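PDB 5FT0: GP37 from Pseudomonas phage phikz, which inhibits the host RNA degradosome, probably by binding its central ribonuclease, RNase E. Local coordinates for residues 11-25 with 75-87. Numbering follows the deposited sequence.
Sequences QLQALSKLDGLHHPH and LSRIIADNLKYVD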
ATOM      1  N   GLN A  11       5.730  18.452 -23.310  1.00 27.96           N
ATOM      2  CA  GLN A  11       4.640  17.528 -23.020  1.00 32.38           C
ATOM      3  C   GLN A  11       3.297  18.131 -23.411  1.00 31.00           C
ATOM      4  O   GLN A  11       2.493  17.485 -24.094  1.00 28.63           O
ATOM      5  CB  GLN A  11       4.659  17.153 -21.539  1.00 27.09           C
ATOM      6  CG  GLN A  11       6.008  16.663 -21.046  1.00 28.49           C
ATOM      7  CD  GLN A  11       6.063  16.518 -19.537  1.00 32.54           C
ATOM      8  OE1 GLN A  11       5.160  15.949 -18.923  1.00 29.57           O
ATOM      9  NE2 GLN A  11       7.129  17.034 -18.929  1.00 30.17           N
ATOM     10  N   LEU A  12       3.047  19.377 -23.002  1.00 33.17           N
ATOM     11  CA  LEU A  12       1.768  20.015 -23.298  1.00 30.14           C
ATOM     12  C   LEU A  12       1.572  20.194 -24.799  1.00 36.24           C
ATOM     13  O   LEU A  12       0.451  20.064 -25.305  1.00 34.46           O
ATOM     14  CB  LEU A  12       1.675  21.359 -22.577  1.00 32.25           C
ATOM     15  CG  LEU A  12       0.346  22.106 -22.701  1.00 38.31           C
ATOM     16  CD1 LEU A  12      -0.812  21.217 -22.279  1.00 33.64           C
ATOM     17  CD2 LEU A  12       0.377  23.366 -21.856  1.00 34.37           C
ATOM     18  N   GLN A  13       2.653  20.478 -25.531  1.00 33.07           N
ATOM     19  CA  GLN A  13       2.546  20.615 -26.980  1.00 33.86           C
ATOM     20  C   GLN A  13       2.142  19.299 -27.634  1.00 35.05           C
ATOM     21  O   GLN A  13       1.311  19.281 -28.548  1.00 37.36           O
ATOM     22  CB  GLN A  13       3.868  21.120 -27.558  1.00 39.96           C
ATOM     23  CG  GLN A  13       4.129  22.593 -27.283  1.00 48.58           C
ATOM     24  CD  GLN A  13       5.590  22.968 -27.437  1.00 51.57           C
ATOM     25  OE1 GLN A  13       6.392  22.195 -27.963  1.00 58.26           O
ATOM     26  NE2 GLN A  13       5.945  24.161 -26.973  1.00 50.09           N
ATOM     27  N   ALA A  14       2.718  18.185 -27.177  1.00 29.57           N
ATOM     28  CA  ALA A  14       2.303  16.881 -27.687  1.00 34.31           C
ATOM     29  C   ALA A  14       0.868  16.565 -27.282  1.00 32.23           C
ATOM     30  O   ALA A  14       0.079  16.073 -28.097  1.00 31.88           O
ATOM     31  CB  ALA A  14       3.255  15.794 -27.187  1.00 26.07           C
ATOM     32  N   LEU A  15       0.511  16.845 -26.025  1.00 31.28           N
ATOM     33  CA  LEU A  15      -0.840  16.555 -25.560  1.00 29.41           C
ATOM     34  C   LEU A  15      -1.882  17.403 -26.278  1.00 36.10           C
ATOM     35  O   LEU A  15      -3.020  16.957 -26.466  1.00 33.74           O
ATOM     36  CB  LEU A  15      -0.930  16.762 -24.049  1.00 33.80           C
ATOM     37  CG  LEU A  15      -0.162  15.747 -23.201  1.00 32.61           C
ATOM     38  CD1 LEU A  15      -0.394  15.985 -21.717  1.00 35.58           C
ATOM     39  CD2 LEU A  15      -0.564  14.332 -23.590  1.00 25.99           C
ATOM     40  N   SER A  16      -1.514  18.617 -26.696  1.00 36.10           N
ATOM     41  CA  SER A  16      -2.455  19.500 -27.375  1.00 40.37           C
ATOM     42  C   SER A  16      -2.872  18.977 -28.744  1.00 35.45           C
ATOM     43  O   SER A  16      -3.870  19.456 -29.292  1.00 42.06           O
ATOM     44  CB  SER A  16      -1.854  20.900 -27.521  1.00 40.38           C
ATOM     45  OG  SER A  16      -0.766  20.894 -28.430  1.00 42.32           O
ATOM     46  N   LYS A  17      -2.140  18.019 -29.308  1.00 34.63           N
ATOM     47  CA  LYS A  17      -2.547  17.417 -30.570  1.00 31.26           C
ATOM     48  C   LYS A  17      -3.628  16.360 -30.396  1.00 34.43           C
ATOM     49  O   LYS A  17      -4.197  15.909 -31.395  1.00 33.10           O
ATOM     50  CB  LYS A  17      -1.327  16.823 -31.281  1.00 34.71           C
ATOM     51  CG  LYS A  17      -0.370  17.889 -31.790  1.00 38.55           C
ATOM     52  CD  LYS A  17       1.014  17.350 -32.095  1.00 40.23           C
ATOM     53  CE  LYS A  17       1.969  18.505 -32.386  1.00 35.87           C
ATOM     54  NZ  LYS A  17       3.362  18.043 -32.623  1.00 50.94           N
ATOM     55  N   LEU A  18      -3.934  15.970 -29.160  1.00 33.69           N
ATOM     56  CA  LEU A  18      -4.991  15.002 -28.900  1.00 29.69           C
ATOM     57  C   LEU A  18      -6.350  15.686 -28.980  1.00 39.24           C
ATOM     58  O   LEU A  18      -6.611  16.652 -28.253  1.00 32.66           O
ATOM     59  CB  LEU A  18      -4.805  14.355 -27.530  1.00 29.91           C
ATOM     60  CG  LEU A  18      -3.645  13.371 -27.365  1.00 34.86           C
ATOM     61  CD1 LEU A  18      -3.602  12.841 -25.941  1.00 29.40           C
ATOM     62  CD2 LEU A  18      -3.776  12.228 -28.355  1.00 29.39           C
ATOM     63  N   ASP A  19      -7.212  15.184 -29.866  1.00 27.92           N
ATOM     64  CA  ASP A  19      -8.595  15.639 -29.927  1.00 30.29           C
ATOM     65  C   ASP A  19      -9.289  15.472 -28.581  1.00 28.72           C
ATOM     66  O   ASP A  19      -9.126  14.455 -27.901  1.00 30.08           O
ATOM     67  CB  ASP A  19      -9.357  14.851 -30.992  1.00 26.61           C
ATOM     68  CG  ASP A  19      -9.395  15.556 -32.328  1.00 39.53           C
ATOM     69  OD1 ASP A  19      -8.460  16.331 -32.635  1.00 44.58           O
ATOM     70  OD2 ASP A  19     -10.369  15.327 -33.072  1.00 42.58           O
ATOM     71  N   GLY A  20     -10.075  16.478 -28.204  1.00 28.97           N
ATOM     72  CA  GLY A  20     -10.926  16.393 -27.037  1.00 26.35           C
ATOM     73  C   GLY A  20     -10.225  16.446 -25.698  1.00 32.03           C
ATOM     74  O   GLY A  20     -10.892  16.291 -24.666  1.00 33.14           O
ATOM     75  N   LEU A  21      -8.914  16.660 -25.667  1.00 33.15           N
ATOM     76  CA  LEU A  21      -8.185  16.782 -24.412  1.00 29.91           C
ATOM     77  C   LEU A  21      -8.137  18.249 -24.006  1.00 36.06           C
ATOM     78  O   LEU A  21      -7.604  19.085 -24.742  1.00 32.79           O
ATOM     79  CB  LEU A  21      -6.773  16.212 -24.537  1.00 26.64           C
ATOM     80  CG  LEU A  21      -5.939  16.281 -23.255  1.00 32.29           C
ATOM     81  CD1 LEU A  21      -6.661  15.589 -22.104  1.00 27.84           C
ATOM     82  CD2 LEU A  21      -4.562  15.667 -23.467  1.00 32.69           C
ATOM     83  N   HIS A  22      -8.697  18.563 -22.840  1.00 31.56           N
ATOM     84  CA  HIS A  22      -8.655  19.920 -22.312  1.00 35.12           C
ATOM     85  C   HIS A  22      -8.171  20.012 -20.879  1.00 37.39           C
ATOM     86  O   HIS A  22      -7.753  21.100 -20.464  1.00 43.88           O
ATOM     87  CB  HIS A  22     -10.040  20.578 -22.400  1.00 38.15           C
ATOM     88  CG  HIS A  22     -10.555  20.703 -23.797  1.00 39.16           C
ATOM     89  ND1 HIS A  22     -11.546  19.887 -24.299  1.00 44.21           N
ATOM     90  CD2 HIS A  22     -10.207  21.540 -24.803  1.00 38.46           C
ATOM     91  CE1 HIS A  22     -11.792  20.223 -25.553  1.00 41.33           C
ATOM     92  NE2 HIS A  22     -10.993  21.221 -25.884  1.00 42.17           N
ATOM     93  N   HIS A  23      -8.204  18.928 -20.112  1.00 37.22           N
ATOM     94  CA  HIS A  23      -7.801  18.936 -18.708  1.00 39.47           C
ATOM     95  C   HIS A  23      -6.775  17.834 -18.485  1.00 33.84           C
ATOM     96  O   HIS A  23      -7.072  16.797 -17.879  1.00 31.88           O
ATOM     97  CB  HIS A  23      -9.016  18.772 -17.797  1.00 37.97           C
ATOM     98  CG  HIS A  23     -10.117  19.738 -18.102  1.00 50.29           C
ATOM     99  ND1 HIS A  23     -10.014  21.088 -17.846  1.00 53.13           N
ATOM    100  CD2 HIS A  23     -11.334  19.554 -18.668  1.00 52.10           C
ATOM    101  CE1 HIS A  23     -11.125  21.693 -18.229  1.00 55.42           C
ATOM    102  NE2 HIS A  23     -11.942  20.784 -18.729  1.00 56.82           N
ATOM    103  N   PRO A  24      -5.551  18.029 -18.964  1.00 40.04           N
ATOM    104  CA  PRO A  24      -4.514  17.019 -18.759  1.00 39.33           C
ATOM    105  C   PRO A  24      -4.105  16.945 -17.297  1.00 38.43           C
ATOM    106  O   PRO A  24      -4.429  17.811 -16.484  1.00 36.79           O
ATOM    107  CB  PRO A  24      -3.358  17.517 -19.631  1.00 35.04           C
ATOM    108  CG  PRO A  24      -3.543  18.992 -19.668  1.00 33.51           C
ATOM    109  CD  PRO A  24      -5.032  19.221 -19.658  1.00 32.50           C
ATOM    110  N   HIS A  25      -3.383  15.875 -16.973  1.00 40.23           N
ATOM    111  CA  HIS A  25      -2.740  15.751 -15.673  1.00 40.74           C
ATOM    112  C   HIS A  25      -1.801  16.931 -15.448  1.00 39.80           C
ATOM    113  O   HIS A  25      -1.359  17.568 -16.410  1.00 38.31           O
ATOM    114  CB  HIS A  25      -1.973  14.428 -15.595  1.00 40.86           C
ATOM    115  CG  HIS A  25      -1.507  14.072 -14.218  1.00 49.42           C
ATOM    116  ND1 HIS A  25      -0.290  14.480 -13.716  1.00 52.41           N
ATOM    117  CD2 HIS A  25      -2.088  13.333 -13.243  1.00 52.01           C
ATOM    118  CE1 HIS A  25      -0.146  14.016 -12.488  1.00 56.64           C
ATOM    119  NE2 HIS A  25      -1.222  13.315 -12.177  1.00 55.22           N
ATOM    120  N   LEU A  75       7.503  10.285 -23.998  1.00 27.74           N
ATOM    121  CA  LEU A  75       6.367  11.061 -24.483  1.00 23.43           C
ATOM    122  C   LEU A  75       5.180  10.161 -24.805  1.00 25.85           C
ATOM    123  O   LEU A  75       4.033  10.501 -24.491  1.00 26.72           O
ATOM    124  CB  LEU A  75       6.767  11.879 -25.712  1.00 27.35           C
ATOM    125  CG  LEU A  75       7.547  13.169 -25.465  1.00 30.07           C
ATOM    126  CD1 LEU A  75       7.896  13.849 -26.783  1.00 33.35           C
ATOM    127  CD2 LEU A  75       6.737  14.106 -24.581  1.00 27.58           C
ATOM    128  N   SER A  76       5.437   9.000 -25.417  1.00 23.78           N
ATOM    129  CA  SER A  76       4.343   8.097 -25.761  1.00 25.80           C
ATOM    130  C   SER A  76       3.645   7.559 -24.519  1.00 28.15           C
ATOM    131  O   SER A  76       2.441   7.277 -24.559  1.00 26.25           O
ATOM    132  CB  SER A  76       4.859   6.942 -26.624  1.00 28.48           C
ATOM    133  OG  SER A  76       5.554   5.988 -25.840  1.00 31.29           O
ATOM    134  N   ARG A  77       4.378   7.402 -23.411  1.00 23.56           N
ATOM    135  CA  ARG A  77       3.741   6.994 -22.162  1.00 25.33           C
ATOM    136  C   ARG A  77       2.939   8.140 -21.555  1.00 30.14           C
ATOM    137  O   ARG A  77       1.886   7.914 -20.948  1.00 27.33           O
ATOM    138  CB  ARG A  77       4.788   6.489 -21.165  1.00 23.29           C
ATOM    139  CG  ARG A  77       5.610   5.281 -21.633  1.00 27.68           C
ATOM    140  CD  ARG A  77       4.737   4.087 -22.001  1.00 21.42           C
ATOM    141  NE  ARG A  77       3.949   3.592 -20.871  1.00 25.86           N
ATOM    142  CZ  ARG A  77       4.302   2.573 -20.095  1.00 32.80           C
ATOM    143  NH1 ARG A  77       5.442   1.932 -20.316  1.00 26.01           N
ATOM    144  NH2 ARG A  77       3.516   2.192 -19.097  1.00 33.08           N
ATOM    145  N   ILE A  78       3.423   9.377 -21.696  1.00 27.20           N
ATOM    146  CA  ILE A  78       2.677  10.521 -21.178  1.00 27.98           C
ATOM    147  C   ILE A  78       1.400  10.734 -21.983  1.00 30.19           C
ATOM    148  O   ILE A  78       0.334  11.013 -21.421  1.00 27.60           O
ATOM    149  CB  ILE A  78       3.563  11.781 -21.174  1.00 25.97           C
ATOM    150  CG1 ILE A  78       4.761  11.594 -20.242  1.00 23.68           C
ATOM    151  CG2 ILE A  78       2.755  13.012 -20.771  1.00 24.64           C
ATOM    152  CD1 ILE A  78       5.715  12.773 -20.241  1.00 26.86           C
ATOM    153  N   ILE A  79       1.486  10.605 -23.309  1.00 23.06           N
ATOM    154  CA  ILE A  79       0.301  10.736 -24.153  1.00 27.03           C
ATOM    155  C   ILE A  79      -0.737   9.688 -23.775  1.00 34.71           C
ATOM    156  O   ILE A  79      -1.912  10.004 -23.543  1.00 28.78           O
ATOM    157  CB  ILE A  79       0.687  10.634 -25.638  1.00 26.87           C
ATOM    158  CG1 ILE A  79       1.591  11.805 -26.040  1.00 28.64           C
ATOM    159  CG2 ILE A  79      -0.562  10.573 -26.514  1.00 25.37           C
ATOM    160  CD1 ILE A  79       2.224  11.634 -27.400  1.00 23.06           C
ATOM    161  N   ALA A  80      -0.316   8.422 -23.699  1.00 23.12           N
ATOM    162  CA  ALA A  80      -1.239   7.355 -23.321  1.00 24.64           C
ATOM    163  C   ALA A  80      -1.816   7.587 -21.931  1.00 25.72           C
ATOM    164  O   ALA A  80      -2.993   7.301 -21.684  1.00 27.54           O
ATOM    165  CB  ALA A  80      -0.533   6.001 -23.393  1.00 22.49           C
ATOM    166  N   ASP A  81      -1.003   8.116 -21.012  1.00 27.41           N
ATOM    167  CA  ASP A  81      -1.472   8.387 -19.656  1.00 25.83           C
ATOM    168  C   ASP A  81      -2.594   9.418 -19.628  1.00 34.94           C
ATOM    169  O   ASP A  81      -3.421   9.407 -18.709  1.00 35.92           O
ATOM    170  CB  ASP A  81      -0.309   8.866 -18.787  1.00 37.96           C
ATOM    171  CG  ASP A  81       0.184   7.801 -17.834  1.00 51.88           C
ATOM    172  OD1 ASP A  81      -0.659   7.040 -17.311  1.00 66.30           O
ATOM    173  OD2 ASP A  81       1.409   7.728 -17.602  1.00 60.76           O
ATOM    174  N   ASN A  82      -2.637  10.320 -20.603  1.00 28.51           N
ATOM    175  CA  ASN A  82      -3.607  11.404 -20.583  1.00 29.74           C
ATOM    176  C   ASN A  82      -4.824  11.146 -21.459  1.00 32.47           C
ATOM    177  O   ASN A  82      -5.741  11.974 -21.469  1.00 33.39           O
ATOM    178  CB  ASN A  82      -2.934  12.716 -20.998  1.00 28.74           C
ATOM    179  CG  ASN A  82      -2.137  13.332 -19.865  1.00 36.05           C
ATOM    180  OD1 ASN A  82      -2.681  14.066 -19.042  1.00 36.11           O
ATOM    181  ND2 ASN A  82      -0.846  13.019 -19.807  1.00 27.84           N
ATOM    182  N   LEU A  83      -4.857  10.023 -22.183  1.00 28.47           N
ATOM    183  CA  LEU A  83      -6.065   9.642 -22.906  1.00 26.50           C
ATOM    184  C   LEU A  83      -7.251   9.491 -21.965  1.00 31.18           C
ATOM    185  O   LEU A  83      -8.394   9.735 -22.367  1.00 27.70           O
ATOM    186  CB  LEU A  83      -5.838   8.338 -23.671  1.00 23.98           C
ATOM    187  CG  LEU A  83      -4.841   8.395 -24.824  1.00 28.79           C
ATOM    188  CD1 LEU A  83      -4.642   7.008 -25.429  1.00 30.01           C
ATOM    189  CD2 LEU A  83      -5.310   9.390 -25.876  1.00 25.83           C
ATOM    190  N   LYS A  84      -6.996   9.089 -20.716  1.00 27.30           N
ATOM    191  CA  LYS A  84      -8.056   8.949 -19.725  1.00 28.83           C
ATOM    192  C   LYS A  84      -8.818  10.246 -19.502  1.00 33.02           C
ATOM    193  O   LYS A  84      -9.976  10.205 -19.073  1.00 32.96           O
ATOM    194  CB  LYS A  84      -7.470   8.478 -18.392  1.00 35.14           C
ATOM    195  CG  LYS A  84      -7.252   6.985 -18.294  1.00 47.97           C
ATOM    196  CD  LYS A  84      -6.409   6.654 -17.075  1.00 50.94           C
ATOM    197  CE  LYS A  84      -4.972   7.104 -17.282  1.00 52.96           C
ATOM    198  NZ  LYS A  84      -4.226   7.222 -16.001  1.00 47.42           N
ATOM    199  N   TYR A  85      -8.198  11.391 -19.776  1.00 29.45           N
ATOM    200  CA  TYR A  85      -8.806  12.687 -19.522  1.00 32.60           C
ATOM    201  C   TYR A  85      -9.429  13.309 -20.764  1.00 32.37           C
ATOM    202  O   TYR A  85      -9.975  14.413 -20.678  1.00 38.50           O
ATOM    203  CB  TYR A  85      -7.768  13.634 -18.915  1.00 34.23           C
ATOM    204  CG  TYR A  85      -7.091  13.040 -17.700  1.00 39.80           C
ATOM    205  CD1 TYR A  85      -7.829  12.694 -16.574  1.00 38.41           C
ATOM    206  CD2 TYR A  85      -5.722  12.809 -17.683  1.00 36.39           C
ATOM    207  CE1 TYR A  85      -7.221  12.142 -15.460  1.00 40.83           C
ATOM    208  CE2 TYR A  85      -5.104  12.258 -16.573  1.00 36.53           C
ATOM    209  CZ  TYR A  85      -5.860  11.928 -15.465  1.00 45.73           C
ATOM    210  OH  TYR A  85      -5.253  11.381 -14.358  1.00 49.18           O
ATOM    211  N   VAL A  86      -9.362  12.629 -21.909  1.00 31.37           N
ATOM    212  CA  VAL A  86     -10.114  13.060 -23.079  1.00 26.71           C
ATOM    213  C   VAL A  86     -11.597  13.031 -22.744  1.00 34.21           C
ATOM    214  O   VAL A  86     -12.099  12.047 -22.185  1.00 31.73           O
ATOM    215  CB  VAL A  86      -9.782  12.165 -24.283  1.00 25.09           C
ATOM    216  CG1 VAL A  86     -10.762  12.400 -25.418  1.00 27.83           C
ATOM    217  CG2 VAL A  86      -8.354  12.422 -24.755  1.00 29.18           C
ATOM    218  N   ASP A  87     -12.302  14.118 -23.083  1.00 34.34           N
ATOM    219  CA  ASP A  87     -13.699  14.317 -22.706  1.00 36.18           C
ATOM    220  C   ASP A  87     -14.547  13.055 -22.833  1.00 32.40           C
ATOM    221  O   ASP A  87     -15.072  12.541 -21.839  1.00 32.50           O
ATOM    222  CB  ASP A  87     -14.312  15.436 -23.556  1.00 30.94           C
ATOM    223  CG  ASP A  87     -13.806  16.811 -23.173  1.00 38.40           C
ATOM    224  OD1 ASP A  87     -13.316  16.976 -22.038  1.00 40.99           O
ATOM    225  OD2 ASP A  87     -13.907  17.732 -24.010  1.00 52.12           O
TER
HETATM  226  O   HOH W   1     -10.195  16.969 -21.300  1.00 36.41           O
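With chi1 at -79°, N82 CG lies beside its backbone N and the carboxamide projects from helix 67-82 toward P24 and H25, while L21, its CG anti to the backbone N, sets CD1 against the carbonyl oxygens of N82 and Y85. In this Dip-family fold the end of helix 8-15 and the loop after it pack across the C-terminal part of helix 67-82, the axes of the short helix segments crossing at -56°, 10.0 Å apart at closest. The L15 and N82 side chains cross at about a right angle, L15 CD1 3.6 Å from N82 ND2, and L15 CD2 rests on I79 CA. L18 rests CD1 against both I79 CG2, at 3.8 Å, and L83 CD2; Y183 of helix 158-187 touches both leucines. At G20 the backbones join directly: D87 N bonds G20 O almost straight, at 3.0 Å, from above the carbonyl plane. H22 ND1 donates to D87 OD2 on the syn side but 33° out of the carboxylate plane, a bent 3.2 Å bond with OD2 near the imidazole plane; a water accepts from H22 N and donates to Y85 O and D87 OD1. H25 lies alongside Y85, the phenol oxygen level with the imidazole edge. Bonds at both ends should fix the N82 amide: ND2 donates to I78 O, and OD1 accepts H25 N at 2.8 Å, nearly along the C=O axis.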